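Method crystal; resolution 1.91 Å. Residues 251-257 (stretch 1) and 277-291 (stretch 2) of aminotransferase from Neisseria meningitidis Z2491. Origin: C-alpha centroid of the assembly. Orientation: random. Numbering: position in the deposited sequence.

Stretch 1, residues 251-257: GLRSGFV
Stretch 2 277-291: AMSIPVQRASIAAWD

Stretch 2 leaves an extended Met278 (phi/psi -93/124) and, after Ser279 at the N-cap, winds into an alpha helix from Ile280, its i to i+4 bonds running from Gln283 N to Ser279 O (2.9 Å) onward. Stretch 1 turns through Leu252 (-72/-28) and a left-handed Arg253 (58/66), then extends from Ser254 (-148/129) into a strand at Gly255–Val257. It crosses the helix so that the contacts climb in step: Leu252 CA lies 7.0 Å from Val282 CA, Ser254 CA 7.1 Å from Ser286 CA, and Phe256 meets Trp290.

Leu252 (t, p) points toward the helix and packs its CD1 3.7 Å from Val282 CG1 (t) and 4.4 Å from Ala285 CB, apolar against apolar. At the centre, Ser254 (t) and Ser286 (m) bring OG to OG at 2.7 Å, while Ser286 OG donates to Val282 O at 2.6 Å, satisfying a buried hydroxyl on its own helix. Met278, present as selenomethionine (t, t, m), places CE 3.5 Å from Ser254 OG. A water joins Ser254 OG (2.7 Å), Gly255 O (2.9 Å) and Trp290 NE1 (3.0 Å), so the buried indole nitrogen has an acceptor. Beyond it, Phe256 (p) turns its edge to the face of Trp290 (m), CE2 to CZ2 3.6 Å, planes at 64°. Together the two sides bury 392 Å².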

# COMPACT_ATOMS: atom_id res chain seq x y z
N GLY A 251 0.37 11.97 -7.27
CA GLY A 251 0.17 10.71 -7.98
C GLY A 251 1.36 9.74 -7.95
O GLY A 251 1.20 8.57 -8.27
N LEU A 252 2.54 10.21 -7.56
CA LEU A 252 3.71 9.33 -7.51
C LEU A 252 3.61 8.35 -6.34
O LEU A 252 4.16 7.25 -6.41
CB LEU A 252 4.99 10.16 -7.44
CG LEU A 252 6.31 9.39 -7.56
CD1 LEU A 252 6.47 8.72 -8.94
CD2 LEU A 252 7.48 10.33 -7.26
N ARG A 253 2.91 8.74 -5.28
CA ARG A 253 2.71 7.94 -4.07
C ARG A 253 4.08 7.62 -3.49
O ARG A 253 4.49 6.45 -3.48
CB ARG A 253 1.90 6.64 -4.33
CG ARG A 253 0.61 6.81 -5.12
CD ARG A 253 -0.29 7.94 -4.59
NE ARG A 253 -0.58 7.81 -3.16
CZ ARG A 253 -0.47 8.76 -2.23
NH1 ARG A 253 -0.10 10.01 -2.53
NH2 ARG A 253 -0.76 8.47 -0.97
N SER A 254 4.78 8.65 -3.03
CA SER A 254 6.13 8.52 -2.50
C SER A 254 6.47 9.50 -1.37
O SER A 254 6.30 10.72 -1.49
CB SER A 254 7.12 8.69 -3.65
OG SER A 254 8.47 8.63 -3.21
N GLY A 255 6.98 8.94 -0.27
CA GLY A 255 7.54 9.72 0.81
C GLY A 255 8.51 8.87 1.60
O GLY A 255 9.07 7.88 1.08
N PHE A 256 8.72 9.24 2.85
CA PHE A 256 9.50 8.42 3.76
C PHE A 256 9.08 8.66 5.20
O PHE A 256 8.43 9.65 5.49
CB PHE A 256 11.02 8.62 3.58
CG PHE A 256 11.54 9.98 3.99
CD1 PHE A 256 11.88 10.25 5.31
CD2 PHE A 256 11.72 10.98 3.05
CE1 PHE A 256 12.40 11.50 5.67
CE2 PHE A 256 12.25 12.23 3.40
CZ PHE A 256 12.59 12.48 4.71
N VAL A 257 9.43 7.70 6.05
CA VAL A 257 9.29 7.81 7.50
C VAL A 257 10.71 7.73 8.07
O VAL A 257 11.57 7.03 7.54
CB VAL A 257 8.37 6.71 8.07
CG1 VAL A 257 8.92 5.30 7.77
CG2 VAL A 257 8.17 6.90 9.56
N ALA A 277 6.36 -2.18 -0.75
CA ALA A 277 7.65 -1.97 -1.38
C ALA A 277 7.48 -1.05 -2.60
O ALA A 277 6.47 -1.13 -3.31
CB ALA A 277 8.22 -3.34 -1.82
N MSE A 278 8.44 -0.16 -2.82
CA MSE A 278 8.33 0.87 -3.87
C MSE A 278 8.92 0.46 -5.22
O MSE A 278 10.10 0.12 -5.30
CB MSE A 278 9.02 2.14 -3.40
CG MSE A 278 8.77 3.36 -4.29
SE MSE A 278 9.64 4.95 -3.62
CE MSE A 278 8.43 5.27 -2.11
N SER A 279 8.10 0.51 -6.28
CA SER A 279 8.58 0.37 -7.66
C SER A 279 9.95 1.01 -7.86
O SER A 279 10.14 2.18 -7.53
CB SER A 279 7.55 1.05 -8.57
OG SER A 279 7.95 1.02 -9.91
N ILE A 280 10.91 0.29 -8.43
CA ILE A 280 12.25 0.86 -8.56
C ILE A 280 12.24 2.17 -9.39
O ILE A 280 12.85 3.16 -8.97
CB ILE A 280 13.30 -0.16 -9.05
CG1 ILE A 280 13.49 -1.23 -7.95
CG2 ILE A 280 14.64 0.53 -9.29
CD1 ILE A 280 14.28 -2.46 -8.35
N PRO A 281 11.54 2.19 -10.54
CA PRO A 281 11.45 3.49 -11.25
C PRO A 281 10.86 4.63 -10.42
O PRO A 281 11.28 5.78 -10.58
CB PRO A 281 10.57 3.17 -12.45
CG PRO A 281 10.87 1.71 -12.74
CD PRO A 281 10.99 1.09 -11.35
N VAL A 282 9.92 4.34 -9.52
CA VAL A 282 9.42 5.36 -8.59
C VAL A 282 10.50 5.77 -7.58
O VAL A 282 10.62 6.97 -7.24
CB VAL A 282 8.14 4.90 -7.89
CG1 VAL A 282 7.70 5.91 -6.84
CG2 VAL A 282 7.03 4.69 -8.94
N GLN A 283 11.30 4.81 -7.12
CA GLN A 283 12.45 5.12 -6.29
C GLN A 283 13.45 6.05 -7.00
O GLN A 283 13.97 6.99 -6.40
CB GLN A 283 13.17 3.86 -5.83
CG GLN A 283 12.36 2.94 -4.91
CD GLN A 283 13.24 1.89 -4.25
OE1 GLN A 283 14.27 2.22 -3.66
NE2 GLN A 283 12.83 0.62 -4.35
N ARG A 284 13.71 5.77 -8.28
CA ARG A 284 14.62 6.60 -9.06
C ARG A 284 14.10 8.04 -9.23
O ARG A 284 14.85 9.01 -9.09
CB ARG A 284 14.88 5.98 -10.44
CG ARG A 284 15.45 4.56 -10.39
CD ARG A 284 16.94 4.53 -10.19
NE ARG A 284 17.41 3.15 -10.16
CZ ARG A 284 18.44 2.72 -9.44
NH1 ARG A 284 19.15 3.56 -8.69
NH2 ARG A 284 18.76 1.44 -9.47
N ALA A 285 12.82 8.16 -9.57
CA ALA A 285 12.16 9.45 -9.70
C ALA A 285 12.22 10.20 -8.37
O ALA A 285 12.40 11.43 -8.34
CB ALA A 285 10.71 9.25 -10.15
N SER A 286 12.10 9.46 -7.27
CA SER A 286 12.10 10.05 -5.93
C SER A 286 13.49 10.55 -5.52
O SER A 286 13.60 11.62 -4.94
CB SER A 286 11.57 9.04 -4.90
OG SER A 286 10.25 8.61 -5.26
N ILE A 287 14.53 9.78 -5.83
CA ILE A 287 15.91 10.24 -5.64
C ILE A 287 16.12 11.57 -6.36
O ILE A 287 16.61 12.55 -5.77
CB ILE A 287 16.93 9.19 -6.14
CG1 ILE A 287 16.95 7.97 -5.22
CG2 ILE A 287 18.35 9.79 -6.19
CD1 ILE A 287 17.62 6.72 -5.84
N ALA A 288 15.71 11.62 -7.63
CA ALA A 288 15.79 12.86 -8.42
C ALA A 288 15.06 14.01 -7.74
O ALA A 288 15.56 15.14 -7.74
CB ALA A 288 15.24 12.63 -9.84
N ALA A 289 13.89 13.73 -7.19
CA ALA A 289 13.07 14.72 -6.49
C ALA A 289 13.73 15.25 -5.22
O ALA A 289 13.84 16.46 -5.04
CB ALA A 289 11.67 14.15 -6.17
N TRP A 290 14.13 14.36 -4.32
CA TRP A 290 14.77 14.76 -3.07
C TRP A 290 16.11 15.46 -3.31
O TRP A 290 16.46 16.36 -2.54
CB TRP A 290 14.93 13.59 -2.10
CG TRP A 290 13.64 13.04 -1.54
CD1 TRP A 290 13.11 11.81 -1.77
CD2 TRP A 290 12.71 13.71 -0.67
NE1 TRP A 290 11.92 11.66 -1.10
CE2 TRP A 290 11.65 12.81 -0.42
CE3 TRP A 290 12.67 14.97 -0.08
CZ2 TRP A 290 10.56 13.14 0.39
CZ3 TRP A 290 11.58 15.29 0.73
CH2 TRP A 290 10.55 14.37 0.96
N ASP A 291 16.84 15.07 -4.35
CA ASP A 291 18.13 15.67 -4.69
C ASP A 291 18.03 17.09 -5.26
O ASP A 291 18.99 17.84 -5.18
CB ASP A 291 18.89 14.80 -5.73
CG ASP A 291 19.59 13.59 -5.12
OD1 ASP A 291 19.66 13.46 -3.88
OD2 ASP A 291 20.07 12.75 -5.89
O HOH W 1 10.19 9.25 -1.17